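Local coordinates for hypothetical protein PA4535 (Pseudomonas aeruginosa, PDB 1Y0K) that is of unknown function but belongs to the PD-(D/E)XK nuclease clan and is probably an endonuclease, at residues A65-F70 and D140-V145; F70-E75 and A116-T121; K124-Y129 and Q167-L172. One frame throughout, in Å; residues are numbered along the deposited sequence.

Contact 1 (A65-F70 and D140-V145); sequences AGFEVF and DLLAFV
Strands 65-70 and 140-145 run side by side as a parallel pair at the centre of the mixed sheet that forms the core of this PD-(D/E)XK-like fold. Asp140 opens the pairing twice over. Its CG sits beside its own backbone N (chi1 -56°), so OD2 accepts from Gly66 N, 2.8 Å away, on its anti lone pair and nearly straight at 165°, while Arg170 makes a salt bridge to the same oxygen and Ser171 OG bonds to OD1. The backbone of Asp140 then gives its N-H to Gly66 O and receives that of Glu68. Leu141 follows on the other face: its CD1 rests 3.6 Å from Glu68 CG and 3.8 Å from Phe70 CE2, and the Glu68 chain bends at chi2 to send its carboxylate off to Lys125. Leu142 brackets Val69 with bonds to Glu68 O and Phe70 N. With CG anti to the backbone N, it lays CD2 over the rim of one face of the Phe67 ring, whose opposite face carries Ala65 CB. Ala143 places its methyl over the Phe70 ring in a CH-pi contact. That ring folds back over it from the crowded chi1 position (67°), bringing CZ to 3.4 Å from Ala143 CB. Finally Phe144 N donates a hydrogen bond to Phe70 O, 2.8 Å away and nearly along the C=O axis.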
loop_
_atom_site.group_PDB
_atom_site.type_symbol
_atom_site.label_atom_id
_atom_site.label_comp_id
_atom_site.label_asym_id
_atom_site.label_seq_id
_atom_site.Cartn_x
_atom_site.Cartn_y
_atom_site.Cartn_z
ATOM N N ALA A 65 0.123 -6.453 13.743
ATOM C CA ALA A 65 -0.110 -5.322 12.832
ATOM C C ALA A 65 -1.546 -4.837 12.926
ATOM O O ALA A 65 -2.467 -5.629 13.107
ATOM C CB ALA A 65 0.230 -5.693 11.377
ATOM N N GLY A 66 -1.721 -3.526 12.809
ATOM C CA GLY A 66 -3.046 -2.922 12.747
ATOM C C GLY A 66 -3.110 -2.215 11.406
ATOM O O GLY A 66 -2.818 -1.025 11.301
ATOM N N PHE A 67 -3.484 -2.957 10.373
ATOM C CA PHE A 67 -3.427 -2.400 9.021
ATOM C C PHE A 67 -4.592 -1.473 8.756
ATOM O O PHE A 67 -5.757 -1.897 8.770
ATOM C CB PHE A 67 -3.411 -3.509 7.970
ATOM C CG PHE A 67 -2.081 -4.210 7.822
ATOM C CD1 PHE A 67 -0.911 -3.489 7.558
ATOM C CD2 PHE A 67 -2.014 -5.588 7.896
ATOM C CE1 PHE A 67 0.316 -4.143 7.404
ATOM C CE2 PHE A 67 -0.802 -6.258 7.720
ATOM C CZ PHE A 67 0.367 -5.532 7.485
ATOM N N GLU A 68 -4.253 -0.204 8.505
ATOM C CA GLU A 68 -5.205 0.818 8.108
ATOM C C GLU A 68 -5.063 0.962 6.593
ATOM O O GLU A 68 -4.077 1.508 6.096
ATOM C CB GLU A 68 -4.872 2.117 8.844
ATOM C CG GLU A 68 -5.604 3.377 8.384
ATOM C CD GLU A 68 -7.028 3.448 8.852
ATOM O OE1 GLU A 68 -7.544 2.445 9.416
ATOM O OE2 GLU A 68 -7.631 4.533 8.656
ATOM N N VAL A 69 -6.040 0.431 5.876
ATOM C CA VAL A 69 -5.908 0.238 4.426
ATOM C C VAL A 69 -6.590 1.361 3.654
ATOM O O VAL A 69 -7.746 1.708 3.929
ATOM C CB VAL A 69 -6.493 -1.131 4.017
ATOM C CG1 VAL A 69 -6.495 -1.305 2.494
ATOM C CG2 VAL A 69 -5.692 -2.252 4.701
ATOM N N PHE A 70 -5.875 1.948 2.698
ATOM C CA PHE A 70 -6.504 2.947 1.837
ATOM C C PHE A 70 -6.087 2.775 0.382
ATOM O O PHE A 70 -5.092 2.118 0.091
ATOM C CB PHE A 70 -6.264 4.369 2.357
ATOM C CG PHE A 70 -4.830 4.829 2.292
ATOM C CD1 PHE A 70 -4.430 5.748 1.319
ATOM C CD2 PHE A 70 -3.889 4.379 3.226
ATOM C CE1 PHE A 70 -3.106 6.215 1.270
ATOM C CE2 PHE A 70 -2.549 4.825 3.178
ATOM C CZ PHE A 70 -2.159 5.739 2.197
ATOM N N ASP A 140 -0.600 0.864 11.366
ATOM C CA ASP A 140 0.274 0.507 10.250
ATOM C C ASP A 140 -0.445 0.801 8.942
ATOM O O ASP A 140 -1.321 0.047 8.517
ATOM C CB ASP A 140 0.623 -0.973 10.350
ATOM C CG ASP A 140 1.252 -1.323 11.695
ATOM O OD1 ASP A 140 2.288 -0.713 12.033
ATOM O OD2 ASP A 140 0.721 -2.209 12.405
ATOM N N LEU A 141 -0.104 1.923 8.321
ATOM C CA LEU A 141 -0.806 2.345 7.115
ATOM C C LEU A 141 -0.364 1.504 5.925
ATOM O O LEU A 141 0.823 1.208 5.774
ATOM C CB LEU A 141 -0.572 3.836 6.840
ATOM C CG LEU A 141 -1.450 4.833 7.632
ATOM C CD1 LEU A 141 -2.750 5.045 6.922
ATOM C CD2 LEU A 141 -1.724 4.415 9.092
ATOM N N LEU A 142 -1.331 1.124 5.097
ATOM C CA LEU A 142 -1.075 0.290 3.919
ATOM C C LEU A 142 -1.878 0.815 2.738
ATOM O O LEU A 142 -3.109 0.722 2.727
ATOM C CB LEU A 142 -1.430 -1.175 4.197
ATOM C CG LEU A 142 -1.216 -2.171 3.052
ATOM C CD1 LEU A 142 0.256 -2.177 2.593
ATOM C CD2 LEU A 142 -1.665 -3.580 3.474
ATOM N N ALA A 143 -1.175 1.392 1.763
ATOM C CA ALA A 143 -1.823 1.963 0.580
ATOM C C ALA A 143 -1.812 0.951 -0.542
ATOM O O ALA A 143 -0.747 0.405 -0.855
ATOM C CB ALA A 143 -1.070 3.222 0.117
ATOM N N PHE A 144 -2.973 0.697 -1.153
ATOM C CA PHE A 144 -2.998 -0.035 -2.425
ATOM C C PHE A 144 -2.992 1.005 -3.543
ATOM O O PHE A 144 -3.932 1.795 -3.679
ATOM C CB PHE A 144 -4.207 -0.966 -2.545
ATOM C CG PHE A 144 -4.217 -1.752 -3.827
ATOM C CD1 PHE A 144 -3.498 -2.942 -3.917
ATOM C CD2 PHE A 144 -4.914 -1.294 -4.943
ATOM C CE1 PHE A 144 -3.474 -3.677 -5.106
ATOM C CE2 PHE A 144 -4.897 -2.031 -6.141
ATOM C CZ PHE A 144 -4.171 -3.217 -6.214
ATOM N N VAL A 145 -1.895 1.027 -4.289
ATOM C CA VAL A 145 -1.640 2.043 -5.292
ATOM C C VAL A 145 -1.776 1.440 -6.700
ATOM O O VAL A 145 -1.049 0.509 -7.072
ATOM C CB VAL A 145 -0.238 2.690 -5.101
ATOM C CG1 VAL A 145 -0.057 3.868 -6.074
ATOM C CG2 VAL A 145 -0.057 3.174 -3.671
#

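Contact 2 (F70-E75 and A116-T121); sequences FFVLDE and ARLAPT
Two apolar side chains of strand 65-73, Phe70 and Val72, pack against the turn and the first residues of helix 119-132. Thr121 reaches Phe70 with its methyl: CG2, anti to the backbone N, lies 3.5 Å from CD1 of the ring as the two side chains run antiparallel past one another. Leu118 approaches the same ring at its edge, CG 4.0 Å from Phe70 CZ, the two side chains roughly perpendicular. Leu118 CD1 also meets CG2 of Val72 at 3.9 Å, while CG1, the other Val72 branch, turns to the CB and carbonyl O of Arg117. Around this apolar centre, waters tie the polar atoms together. One bonds to Phe71 O and to Thr121 OG1, 2.7 Å from the hydroxyl. Two more lie in the plane of the Arg117 guanidinium, both accepting from NH1; one donates to Leu73 O, the other to Asp74 OD2, so the opposite charges, 5.1 Å apart from Asp74 OD2 to Arg117 NH1, meet through water. A type I turn closed by Ala119 N to Ala116 O at 3.1 Å sets Arg117 and Leu118, and the backbone N-H groups of Lys148 and Arg149 hold the Asp74 carboxylate. Tyr164 of helix 162-166 packs on Leu118, strand 140-146 pairs with Val72, and Phe71, whose CB points away from the turn, packs on Arg29 and Val33 of helix 26-40.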
loop_
_atom_site.group_PDB
_atom_site.type_symbol
_atom_site.label_atom_id
_atom_site.label_comp_id
_atom_site.label_asym_id
_atom_site.label_seq_id
_atom_site.Cartn_x
_atom_site.Cartn_y
_atom_site.Cartn_z
ATOM N N PHE A 70 -5.875 1.948 2.698
ATOM C CA PHE A 70 -6.504 2.947 1.837
ATOM C C PHE A 70 -6.087 2.775 0.382
ATOM O O PHE A 70 -5.092 2.118 0.091
ATOM C CB PHE A 70 -6.264 4.369 2.357
ATOM C CG PHE A 70 -4.830 4.829 2.292
ATOM C CD1 PHE A 70 -4.430 5.748 1.319
ATOM C CD2 PHE A 70 -3.889 4.379 3.226
ATOM C CE1 PHE A 70 -3.106 6.215 1.270
ATOM C CE2 PHE A 70 -2.549 4.825 3.178
ATOM C CZ PHE A 70 -2.159 5.739 2.197
ATOM N N PHE A 71 -6.881 3.347 -0.521
ATOM C CA PHE A 71 -6.697 3.155 -1.956
ATOM C C PHE A 71 -6.302 4.447 -2.634
ATOM O O PHE A 71 -6.910 5.507 -2.390
ATOM C CB PHE A 71 -7.959 2.557 -2.580
ATOM C CG PHE A 71 -8.303 1.206 -2.028
ATOM C CD1 PHE A 71 -9.011 1.086 -0.826
ATOM C CD2 PHE A 71 -7.904 0.049 -2.694
ATOM C CE1 PHE A 71 -9.304 -0.177 -0.289
ATOM C CE2 PHE A 71 -8.201 -1.213 -2.172
ATOM C CZ PHE A 71 -8.906 -1.316 -0.967
ATOM N N VAL A 72 -5.259 4.349 -3.452
ATOM C CA VAL A 72 -4.710 5.471 -4.215
ATOM C C VAL A 72 -4.892 5.120 -5.686
ATOM O O VAL A 72 -4.100 4.377 -6.264
ATOM C CB VAL A 72 -3.221 5.715 -3.877
ATOM C CG1 VAL A 72 -2.666 6.920 -4.663
ATOM C CG2 VAL A 72 -3.042 5.940 -2.370
ATOM N N LEU A 73 -5.975 5.632 -6.263
ATOM C CA LEU A 73 -6.343 5.321 -7.642
ATOM C C LEU A 73 -6.392 6.595 -8.485
ATOM O O LEU A 73 -6.134 7.691 -7.981
ATOM C CB LEU A 73 -7.694 4.585 -7.678
ATOM C CG LEU A 73 -7.889 3.411 -6.710
ATOM C CD1 LEU A 73 -9.344 2.941 -6.703
ATOM C CD2 LEU A 73 -6.966 2.269 -7.077
ATOM N N ASP A 74 -6.694 6.447 -9.769
ATOM C CA ASP A 74 -6.861 7.610 -10.641
ATOM C C ASP A 74 -8.080 7.493 -11.558
ATOM O O ASP A 74 -8.304 8.362 -12.413
ATOM C CB ASP A 74 -5.574 7.918 -11.437
ATOM C CG ASP A 74 -5.169 6.806 -12.413
ATOM O OD1 ASP A 74 -5.867 5.780 -12.558
ATOM O OD2 ASP A 74 -4.117 6.978 -13.060
ATOM N N GLU A 75 -8.860 6.425 -11.362
ATOM C CA GLU A 75 -10.014 6.094 -12.211
ATOM C C GLU A 75 -10.559 4.702 -11.883
ATOM O O GLU A 75 -10.533 4.269 -10.729
ATOM C CB GLU A 75 -9.625 6.180 -13.695
ATOM C CG GLU A 75 -10.477 5.372 -14.661
ATOM C CD GLU A 75 -9.613 4.662 -15.676
ATOM O OE1 GLU A 75 -8.663 3.976 -15.244
ATOM O OE2 GLU A 75 -9.869 4.786 -16.894
ATOM N N ALA A 116 4.213 10.839 -3.279
ATOM C CA ALA A 116 3.432 12.051 -3.012
ATOM C C ALA A 116 1.935 11.881 -3.290
ATOM O O ALA A 116 1.109 12.632 -2.775
ATOM C CB ALA A 116 3.996 13.232 -3.812
ATOM N N ARG A 117 1.585 10.898 -4.111
ATOM C CA ARG A 117 0.188 10.600 -4.405
ATOM C C ARG A 117 -0.600 10.161 -3.165
ATOM O O ARG A 117 -1.832 10.205 -3.165
ATOM C CB ARG A 117 0.061 9.530 -5.490
ATOM C CG ARG A 117 0.504 9.970 -6.878
ATOM C CD ARG A 117 -0.402 11.050 -7.462
ATOM N NE ARG A 117 -0.044 11.346 -8.853
ATOM C CZ ARG A 117 -0.700 10.874 -9.904
ATOM N NH1 ARG A 117 -1.758 10.082 -9.735
ATOM N NH2 ARG A 117 -0.299 11.185 -11.131
ATOM N N LEU A 118 0.119 9.725 -2.129
ATOM C CA LEU A 118 -0.513 9.285 -0.884
ATOM C C LEU A 118 -0.927 10.463 -0.007
ATOM O O LEU A 118 -1.708 10.297 0.945
ATOM C CB LEU A 118 0.454 8.412 -0.090
ATOM C CG LEU A 118 0.645 6.929 -0.421
ATOM C CD1 LEU A 118 0.740 6.644 -1.893
ATOM C CD2 LEU A 118 1.890 6.402 0.334
ATOM N N ALA A 119 -0.395 11.643 -0.309
ATOM C CA ALA A 119 -0.481 12.761 0.641
ATOM C C ALA A 119 -1.910 13.238 0.935
ATOM O O ALA A 119 -2.263 13.421 2.102
ATOM C CB ALA A 119 0.415 13.917 0.202
ATOM N N PRO A 120 -2.738 13.454 -0.108
ATOM C CA PRO A 120 -4.085 13.963 0.180
ATOM C C PRO A 120 -4.855 13.112 1.195
ATOM O O PRO A 120 -5.407 13.645 2.165
ATOM C CB PRO A 120 -4.750 13.960 -1.198
ATOM C CG PRO A 120 -3.582 14.224 -2.133
ATOM C CD PRO A 120 -2.517 13.326 -1.565
ATOM N N THR A 121 -4.862 11.796 0.994
ATOM C CA THR A 121 -5.587 10.902 1.892
ATOM C C THR A 121 -4.924 10.834 3.266
ATOM O O THR A 121 -5.609 10.884 4.291
ATOM C CB THR A 121 -5.745 9.501 1.252
ATOM O OG1 THR A 121 -6.583 9.629 0.098
ATOM C CG2 THR A 121 -6.412 8.532 2.212
HETATM O O HOH W 1 -5.951 8.217 -2.060
HETATM O O HOH W 2 -3.456 9.264 -7.538
HETATM O O HOH W 3 -2.522 9.187 -12.406
#

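Contact 3 (K124-Y129 and Q167-L172)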
loop_
_atom_site.group_PDB
_atom_site.type_symbol
_atom_site.label_atom_id
_atom_site.label_comp_id
_atom_site.label_asym_id
_atom_site.label_seq_id
_atom_site.Cartn_x
_atom_site.Cartn_y
_atom_site.Cartn_z
ATOM N N LYS A 124 -5.822 13.894 5.328
ATOM C CA LYS A 124 -7.208 13.826 5.796
ATOM C C LYS A 124 -7.332 12.873 6.978
ATOM O O LYS A 124 -7.976 13.195 7.990
ATOM C CB LYS A 124 -8.152 13.381 4.679
ATOM C CG LYS A 124 -8.376 14.395 3.561
ATOM C CD LYS A 124 -9.362 13.826 2.530
ATOM C CE LYS A 124 -9.677 14.825 1.411
ATOM N NZ LYS A 124 -10.614 15.907 1.849
ATOM N N LYS A 125 -6.711 11.697 6.858
ATOM C CA LYS A 125 -6.706 10.733 7.978
ATOM C C LYS A 125 -6.031 11.289 9.224
ATOM O O LYS A 125 -6.588 11.217 10.324
ATOM C CB LYS A 125 -6.003 9.434 7.588
ATOM C CG LYS A 125 -6.755 8.550 6.635
ATOM C CD LYS A 125 -6.028 7.203 6.551
ATOM C CE LYS A 125 -6.750 6.208 5.663
ATOM N NZ LYS A 125 -8.084 5.819 6.205
ATOM N N ALA A 126 -4.822 11.831 9.061
ATOM C CA ALA A 126 -4.101 12.410 10.179
ATOM C C ALA A 126 -4.977 13.449 10.896
ATOM O O ALA A 126 -5.080 13.438 12.125
ATOM C CB ALA A 126 -2.797 13.024 9.716
ATOM N N HIS A 127 -5.632 14.313 10.124
ATOM C CA HIS A 127 -6.552 15.317 10.697
ATOM C C HIS A 127 -7.725 14.683 11.440
ATOM O O HIS A 127 -7.956 15.001 12.612
ATOM C CB HIS A 127 -7.097 16.263 9.621
ATOM C CG HIS A 127 -8.129 17.219 10.143
ATOM N ND1 HIS A 127 -7.819 18.231 11.024
ATOM C CD2 HIS A 127 -9.467 17.289 9.943
ATOM C CE1 HIS A 127 -8.917 18.901 11.327
ATOM N NE2 HIS A 127 -9.933 18.347 10.687
ATOM N N ASN A 128 -8.457 13.808 10.751
ATOM C CA ASN A 128 -9.634 13.150 11.322
ATOM C C ASN A 128 -9.284 12.427 12.617
ATOM O O ASN A 128 -10.000 12.536 13.613
ATOM C CB ASN A 128 -10.272 12.177 10.320
ATOM C CG ASN A 128 -10.999 12.885 9.170
ATOM O OD1 ASN A 128 -11.286 14.082 9.230
ATOM N ND2 ASN A 128 -11.314 12.128 8.125
ATOM N N TYR A 129 -8.172 11.699 12.602
ATOM C CA TYR A 129 -7.732 10.955 13.780
ATOM C C TYR A 129 -7.248 11.858 14.922
ATOM O O TYR A 129 -7.490 11.560 16.093
ATOM C CB TYR A 129 -6.684 9.898 13.385
ATOM C CG TYR A 129 -7.243 8.844 12.444
ATOM C CD1 TYR A 129 -8.617 8.696 12.275
ATOM C CD2 TYR A 129 -6.399 7.976 11.741
ATOM C CE1 TYR A 129 -9.151 7.747 11.430
ATOM C CE2 TYR A 129 -6.935 7.003 10.877
ATOM C CZ TYR A 129 -8.313 6.897 10.743
ATOM O OH TYR A 129 -8.899 5.961 9.929
ATOM N N GLN A 167 3.374 12.709 10.604
ATOM C CA GLN A 167 1.950 12.459 10.910
ATOM C C GLN A 167 1.740 11.467 12.063
ATOM O O GLN A 167 0.628 11.361 12.612
ATOM C CB GLN A 167 1.192 12.014 9.649
ATOM C CG GLN A 167 1.007 13.132 8.610
ATOM C CD GLN A 167 0.565 12.624 7.245
ATOM O OE1 GLN A 167 0.645 11.420 6.954
ATOM N NE2 GLN A 167 0.093 13.546 6.393
ATOM N N GLY A 168 2.802 10.737 12.406
ATOM C CA GLY A 168 2.842 9.908 13.615
ATOM C C GLY A 168 2.464 8.443 13.493
ATOM O O GLY A 168 2.426 7.735 14.504
ATOM N N TRP A 169 2.195 7.970 12.275
ATOM C CA TRP A 169 1.895 6.541 12.052
ATOM C C TRP A 169 3.019 5.631 12.540
ATOM O O TRP A 169 4.189 6.008 12.507
ATOM C CB TRP A 169 1.672 6.245 10.554
ATOM C CG TRP A 169 0.901 7.281 9.828
ATOM C CD1 TRP A 169 1.358 8.097 8.820
ATOM C CD2 TRP A 169 -0.465 7.647 10.052
ATOM N NE1 TRP A 169 0.345 8.929 8.393
ATOM C CE2 TRP A 169 -0.776 8.685 9.140
ATOM C CE3 TRP A 169 -1.459 7.204 10.938
ATOM C CZ2 TRP A 169 -2.037 9.274 9.085
ATOM C CZ3 TRP A 169 -2.705 7.794 10.882
ATOM C CH2 TRP A 169 -2.984 8.820 9.960
ATOM N N ARG A 170 2.670 4.410 12.951
ATOM C CA ARG A 170 3.690 3.441 13.347
ATOM C C ARG A 170 4.527 2.960 12.153
ATOM O O ARG A 170 5.736 2.730 12.269
ATOM C CB ARG A 170 3.054 2.237 14.033
ATOM C CG ARG A 170 4.121 1.303 14.607
ATOM C CD ARG A 170 3.546 0.328 15.591
ATOM N NE ARG A 170 2.662 -0.649 14.960
ATOM C CZ ARG A 170 1.998 -1.567 15.650
ATOM N NH1 ARG A 170 2.124 -1.606 16.975
ATOM N NH2 ARG A 170 1.205 -2.431 15.031
ATOM N N SER A 171 3.865 2.814 11.012
ATOM C CA SER A 171 4.508 2.358 9.783
ATOM C C SER A 171 3.654 2.772 8.588
ATOM O O SER A 171 2.477 3.118 8.737
ATOM C CB SER A 171 4.711 0.831 9.803
ATOM O OG SER A 171 3.481 0.130 9.640
ATOM N N LEU A 172 4.271 2.763 7.410
ATOM C CA LEU A 172 3.561 3.080 6.177
ATOM C C LEU A 172 4.173 2.213 5.109
ATOM O O LEU A 172 5.393 2.183 4.957
ATOM C CB LEU A 172 3.721 4.552 5.810
ATOM C CG LEU A 172 3.176 5.013 4.444
ATOM C CD1 LEU A 172 1.663 4.777 4.316
ATOM C CD2 LEU A 172 3.503 6.470 4.224
#
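Apolar packing comes first here, and it centres on the six-membered ring of Trp169. That rim points at helix 119-132 between Ala126 and Tyr129. CH2 comes within 3.6 Å of Ala126 N, close to the ring plane, so the tip of the indole butts against the helix backbone itself. CZ2 lies 3.9 Å from Ala126 CB, and on the other side of CH2, Trp169 CZ3 stands 3.8 Å from Tyr129 CD2. Each of these two rings presents its edge to the other, so they touch rim to rim and do not stack; the two side chains cross at about a right angle. Lys125 adds its CB, near CH2, before its chain runs off to a salt bridge with Glu68. The Ala126 methyl is shared: Gln167 CG touches it at 4.0 Å, where the two backbones draw closest.

In the fold, helix 119-132 is the last helix of the long beta-alpha-beta crossover that joins parallel strands 65-73 and 140-146, and it packs on the sheet beside them. The tryptophan reaches it from the link between helix 162-166 and strand 171-175.

The side-chain hydrogen bond here lies within 167-172. Trp169 NE1 donates to Gln167 OE1 at 2.9 Å, in the carbonyl plane and on a lone pair, with the oxygen only 16° out of the indole plane. This bond helps to set the rotation of the indole and the turn of the amide together. Gly168, with a positive phi of 94°, is the first residue to leave the helical course, and the chain bends there so that Trp169 comes alongside Gln167.

His136 touches both partners: NE2 bonds to Ala126 O, and its ring meets that of Trp169 with the planes about 50° apart.

Contact 1 lies within the sheet, and contacts 2 and 3 bring helix 119-132 and its approach onto it. Contacts 1 and 2 share Phe70, and the strand pairing carries on from one to the other, with Phe144 O 2.9 Å from Val72 N. Contact 3, its centre about 11 Å from that of contact 1, joins it through Leu141 CD2, 3.4 Å from Trp169 CE3, and through the salt bridge of Asp140 OD2 to Arg170 NH2 at 2.7 Å. Lys125 NZ reaches Glu68 OE2 at 2.8 Å, tying helix to strand. Asp59 and Glu68 could be the acidic pair of a PD-(D/E)XK site, with Lys125 from the helix perhaps standing in for the lysine; this is an inference.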